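Local coordinates for DUF2442 domain-containing protein (Nitrosomonas europaea, PDB 2AUW) that is of unknown function but may bind DNA, its C-terminal helices including a pair that resembles a helix-turn-helix, at residues G96-M99 against H100-L104; S116-M119 against V120-R124. One frame throughout, in Å; residues are numbered along the deposited sequence.

Contact 1 of 2, residues G96-M99 against H100-L104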
loop_
_atom_site.group_PDB
_atom_site.type_symbol
_atom_site.label_atom_id
_atom_site.label_comp_id
_atom_site.label_asym_id
_atom_site.label_seq_id
_atom_site.Cartn_x
_atom_site.Cartn_y
_atom_site.Cartn_z
ATOM N N GLY B 96 4.888 -17.256 -1.933
ATOM C CA GLY B 96 6.044 -16.477 -1.446
ATOM C C GLY B 96 7.364 -17.246 -1.511
ATOM O O GLY B 96 8.399 -16.674 -1.878
ATOM N N ASP B 97 7.331 -18.535 -1.193
ATOM C CA ASP B 97 8.507 -19.416 -1.316
ATOM C C ASP B 97 8.970 -19.515 -2.776
ATOM O O ASP B 97 10.170 -19.459 -3.051
ATOM C CB ASP B 97 8.190 -20.820 -0.804
ATOM C CG ASP B 97 8.104 -20.903 0.722
ATOM O OD1 ASP B 97 8.361 -19.899 1.419
ATOM O OD2 ASP B 97 7.778 -21.994 1.219
ATOM N N TRP B 98 8.017 -19.650 -3.708
ATOM C CA TRP B 98 8.327 -19.627 -5.136
ATOM C C TRP B 98 9.004 -18.329 -5.577
ATOM O O TRP B 98 9.973 -18.368 -6.333
ATOM C CB TRP B 98 7.073 -19.928 -5.984
ATOM C CG TRP B 98 7.235 -19.670 -7.450
ATOM C CD1 TRP B 98 7.756 -20.515 -8.394
ATOM C CD2 TRP B 98 6.816 -18.492 -8.153
ATOM N NE1 TRP B 98 7.718 -19.912 -9.639
ATOM C CE2 TRP B 98 7.140 -18.675 -9.514
ATOM C CE3 TRP B 98 6.197 -17.291 -7.751
ATOM C CZ2 TRP B 98 6.871 -17.705 -10.484
ATOM C CZ3 TRP B 98 5.936 -16.310 -8.723
ATOM C CH2 TRP B 98 6.288 -16.530 -10.066
HETATM N N MSE B 99 8.514 -17.185 -5.101
HETATM C CA MSE B 99 9.178 -15.905 -5.371
HETATM C C MSE B 99 10.597 -15.859 -4.772
HETATM O O MSE B 99 11.580 -15.520 -5.463
HETATM C CB MSE B 99 8.354 -14.736 -4.820
HETATM C CG MSE B 99 7.005 -14.491 -5.547
HETATM SE SE MSE B 99 6.095 -12.931 -4.771
HETATM C CE MSE B 99 6.472 -13.303 -2.990
ATOM N N HIS B 100 10.686 -16.211 -3.498
ATOM C CA HIS B 100 11.951 -16.188 -2.780
ATOM C C HIS B 100 13.027 -17.058 -3.444
ATOM O O HIS B 100 14.125 -16.568 -3.766
ATOM C CB HIS B 100 11.783 -16.544 -1.298
ATOM C CG HIS B 100 13.003 -16.219 -0.486
ATOM N ND1 HIS B 100 13.921 -17.174 -0.103
ATOM C CD2 HIS B 100 13.493 -15.032 -0.048
ATOM C CE1 HIS B 100 14.908 -16.596 0.564
ATOM N NE2 HIS B 100 14.677 -15.296 0.603
ATOM N N ARG B 101 12.713 -18.322 -3.687
ATOM C CA ARG B 101 13.708 -19.250 -4.213
ATOM C C ARG B 101 14.096 -18.901 -5.651
ATOM O O ARG B 101 15.126 -19.376 -6.159
ATOM C CB ARG B 101 13.223 -20.692 -4.120
ATOM C CG ARG B 101 11.999 -21.022 -4.977
ATOM C CD ARG B 101 11.572 -22.451 -4.715
ATOM N NE ARG B 101 10.507 -22.890 -5.608
ATOM C CZ ARG B 101 9.316 -23.304 -5.204
ATOM N NH1 ARG B 101 8.419 -23.681 -6.093
ATOM N NH2 ARG B 101 9.034 -23.356 -3.917
ATOM N N ASN B 102 13.279 -18.083 -6.311
ATOM C CA ASN B 102 13.631 -17.605 -7.641
ATOM C C ASN B 102 14.088 -16.171 -7.693
ATOM O O ASN B 102 14.237 -15.611 -8.777
ATOM C CB ASN B 102 12.498 -17.860 -8.632
ATOM C CG ASN B 102 12.295 -19.313 -8.867
ATOM O OD1 ASN B 102 13.132 -19.967 -9.475
ATOM N ND2 ASN B 102 11.205 -19.849 -8.355
ATOM N N ASN B 103 14.328 -15.585 -6.519
ATOM C CA ASN B 103 14.729 -14.179 -6.364
ATOM C C ASN B 103 13.873 -13.151 -7.105
ATOM O O ASN B 103 14.378 -12.148 -7.639
ATOM C CB ASN B 103 16.218 -13.993 -6.699
ATOM C CG ASN B 103 17.075 -14.028 -5.480
ATOM O OD1 ASN B 103 17.722 -15.030 -5.188
ATOM N ND2 ASN B 103 17.062 -12.940 -4.729
ATOM N N LEU B 104 12.571 -13.407 -7.121
ATOM C CA LEU B 104 11.616 -12.579 -7.855
ATOM C C LEU B 104 11.103 -11.433 -7.004
ATOM O O LEU B 104 10.924 -11.598 -5.804
ATOM C CB LEU B 104 10.418 -13.432 -8.319
ATOM C CG LEU B 104 10.704 -14.629 -9.233
ATOM C CD1 LEU B 104 9.412 -15.234 -9.743
ATOM C CD2 LEU B 104 11.573 -14.245 -10.394
HETATM O O HOH W 1 12.228 -12.748 -3.593
#
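A Schellman motif closes helix 92-101: Leu104 N reaches back to Met99 O in a nearly straight bond of 2.9 Å, and Asn103 N bonds His100 O at the same length. Asn103, with its positive phi, is the C-prime residue, and its backbone turns the chain out of the helix. The motif carries its usual apolar partner as well, for Met99 CB and Leu104 CB touch at 4.3 Å. A water donates to Leu104 O, and more weakly to Met99 O.

Trp98 is the meeting point for side chains at the helix end and just beyond it. Leu104 CD1 sits over its indole in a CH-pi contact, 3.7 Å from the centroid of the six-membered ring and 24° off the normal. The same face meets Asn102 ND2 near its five-membered part, 3.5 Å from Trp98 CD1. That amide nitrogen is held by a 2.8 Å hydrogen bond to Trp98 O, a carbonyl whose backbone bond, from Asn102 N, is weak where the helix ends; Glu142 OE2 is a second acceptor for ND2, so the amide is fixed in its rotation. Arg101 brings NH1 to the ring's edge, its guanidinium plane 87° from the indole and one face resting on Trp98 CA, which lies 3.8 Å from Arg101 CZ. Its CG lies between the backbone N and carbonyl carbon (chi1 65°), which folds the extended chain back across the preceding turn, and NE forms a salt bridge with Glu142.

Helix 132-144 thus holds this terminus through Glu142, while Trp141 packs on Asn102 and Leu104. Trp98 also touches Ala109 and Leu113 of helix 106-113, and Met99 packs against helix 117-124.

Contact 2 of 2, residues S116-M119 against V120-R124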
loop_
_atom_site.group_PDB
_atom_site.type_symbol
_atom_site.label_atom_id
_atom_site.label_comp_id
_atom_site.label_asym_id
_atom_site.label_seq_id
_atom_site.Cartn_x
_atom_site.Cartn_y
_atom_site.Cartn_z
ATOM N N SER B 116 -0.699 -8.994 -13.332
ATOM C CA SER B 116 -0.317 -7.663 -12.866
ATOM C C SER B 116 0.509 -7.729 -11.583
ATOM O O SER B 116 0.418 -8.724 -10.845
ATOM C CB SER B 116 -1.556 -6.814 -12.653
ATOM O OG SER B 116 -2.233 -7.166 -11.448
ATOM N N ARG B 117 1.309 -6.678 -11.317
ATOM C CA ARG B 117 2.054 -6.578 -10.066
ATOM C C ARG B 117 1.097 -6.552 -8.887
ATOM O O ARG B 117 1.400 -7.135 -7.838
ATOM C CB ARG B 117 2.923 -5.323 -10.016
ATOM C CG ARG B 117 3.997 -5.265 -11.060
ATOM C CD ARG B 117 4.676 -3.898 -10.971
ATOM N NE ARG B 117 5.748 -3.836 -9.974
ATOM C CZ ARG B 117 5.668 -3.220 -8.796
ATOM N NH1 ARG B 117 4.546 -2.629 -8.413
ATOM N NH2 ARG B 117 6.734 -3.176 -7.997
ATOM N N ARG B 118 -0.059 -5.897 -9.063
ATOM C CA ARG B 118 -1.048 -5.860 -8.010
ATOM C C ARG B 118 -1.512 -7.270 -7.646
ATOM O O ARG B 118 -1.644 -7.582 -6.464
ATOM C CB ARG B 118 -2.264 -4.995 -8.390
ATOM C CG ARG B 118 -3.386 -4.983 -7.331
ATOM C CD ARG B 118 -4.589 -4.188 -7.845
ATOM N NE ARG B 118 -5.457 -3.605 -6.804
ATOM C CZ ARG B 118 -5.087 -2.642 -5.963
ATOM N NH1 ARG B 118 -5.943 -2.158 -5.066
ATOM N NH2 ARG B 118 -3.845 -2.179 -5.991
HETATM N N MSE B 119 -1.764 -8.095 -8.661
HETATM C CA MSE B 119 -2.273 -9.449 -8.406
HETATM C C MSE B 119 -1.213 -10.314 -7.723
HETATM O O MSE B 119 -1.530 -11.112 -6.845
HETATM C CB MSE B 119 -2.771 -10.107 -9.686
HETATM C CG MSE B 119 -4.185 -9.675 -10.024
HETATM SE SE MSE B 119 -5.350 -10.673 -8.796
HETATM C CE MSE B 119 -6.765 -11.105 -10.169
ATOM N N VAL B 120 0.034 -10.176 -8.147
ATOM C CA VAL B 120 1.147 -10.799 -7.428
ATOM C C VAL B 120 1.116 -10.431 -5.937
ATOM O O VAL B 120 1.215 -11.302 -5.080
ATOM C CB VAL B 120 2.519 -10.455 -8.067
ATOM C CG1 VAL B 120 3.696 -11.015 -7.226
ATOM C CG2 VAL B 120 2.577 -10.996 -9.511
ATOM N N SER B 121 1.032 -9.139 -5.637
ATOM C CA SER B 121 0.910 -8.676 -4.259
ATOM C C SER B 121 -0.312 -9.271 -3.529
ATOM O O SER B 121 -0.202 -9.730 -2.404
ATOM C CB SER B 121 0.821 -7.159 -4.230
ATOM O OG SER B 121 0.710 -6.701 -2.901
ATOM N N TYR B 122 -1.465 -9.282 -4.177
ATOM C CA TYR B 122 -2.671 -9.844 -3.536
ATOM C C TYR B 122 -2.501 -11.300 -3.121
ATOM O O TYR B 122 -2.880 -11.679 -2.006
ATOM C CB TYR B 122 -3.912 -9.655 -4.418
ATOM C CG TYR B 122 -4.656 -8.356 -4.099
ATOM C CD1 TYR B 122 -5.983 -8.380 -3.665
ATOM C CD2 TYR B 122 -4.019 -7.116 -4.186
ATOM C CE1 TYR B 122 -6.677 -7.211 -3.354
ATOM C CE2 TYR B 122 -4.718 -5.915 -3.898
ATOM C CZ TYR B 122 -6.043 -5.978 -3.479
ATOM O OH TYR B 122 -6.754 -4.825 -3.179
ATOM N N TYR B 123 -1.902 -12.079 -4.017
ATOM C CA TYR B 123 -1.598 -13.495 -3.758
ATOM C C TYR B 123 -0.555 -13.649 -2.653
ATOM O O TYR B 123 -0.707 -14.481 -1.752
ATOM C CB TYR B 123 -1.110 -14.187 -5.027
ATOM C CG TYR B 123 -2.117 -14.297 -6.164
ATOM C CD1 TYR B 123 -1.694 -14.231 -7.496
ATOM C CD2 TYR B 123 -3.491 -14.490 -5.919
ATOM C CE1 TYR B 123 -2.617 -14.351 -8.576
ATOM C CE2 TYR B 123 -4.399 -14.602 -6.981
ATOM C CZ TYR B 123 -3.964 -14.522 -8.296
ATOM O OH TYR B 123 -4.880 -14.616 -9.341
ATOM N N ARG B 124 0.504 -12.842 -2.737
ATOM C CA ARG B 124 1.610 -12.884 -1.787
ATOM C C ARG B 124 1.134 -12.599 -0.349
ATOM O O ARG B 124 1.657 -13.163 0.603
ATOM C CB ARG B 124 2.645 -11.812 -2.196
ATOM C CG ARG B 124 4.005 -11.931 -1.571
ATOM C CD ARG B 124 4.869 -10.719 -1.919
ATOM N NE ARG B 124 4.676 -9.573 -1.015
ATOM C CZ ARG B 124 5.280 -9.415 0.172
ATOM N NH1 ARG B 124 5.036 -8.330 0.897
ATOM N NH2 ARG B 124 6.125 -10.328 0.644
#
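Arg118 and Tyr122, one turn apart on helix 117-124, run side by side and point the same way. This helix follows helix 106-113 across a short turn, an arrangement consistent with a helix-turn-helix, in which it would hold the recognition position. Tyr122 CE2 lies over one face of the guanidinium toward its rim, 3.8 Å from Arg118 NE, with ring and guanidinium planes 41° apart. Arg118 CG anti to the backbone N (chi1 177°), followed by an extended chain, keeps the arginine alongside the ring. NH1 donates onward to Arg41 O of the second subunit, and His127 stacks on Tyr122.

On the next position round the helix, Met119, a selenomethionine bent at chi2 and chi3, brings SE obliquely to the Tyr123 ring, 4.7 Å from its centroid, in a Met-aromatic contact. Met119 O lies over a face of the same ring, 3.2 Å from Tyr123 CD1, while accepting the bond from Tyr123 N. Ile130 and Pro131 touch Tyr123 from the following loop. The start of the helix is fixed by Ser116, the N-cap, whose OG accepts from Met119 N at 3.0 Å.

How the contacts relate
Contact 1 closes before contact 2 opens, and helix 106-113 lies between them along the chain. One marks the C-terminal end of helix 92-101; the other spans helix 117-124 from its cap onward. Their centres are 13 Å apart, yet they meet directly: Met99 SE lies 3.9 Å from Val120 CG1, and the Met99 side chain also touches Arg124. Helix 106-113 touches both, with Ala109 common to Trp98, Leu104 and Val120. The pair illustrates how a small helical unit is assembled, a stop and a cap delimiting helices whose inward faces share one core, while Arg117, Arg118 and Ser121 of helix 117-124 meet the second subunit.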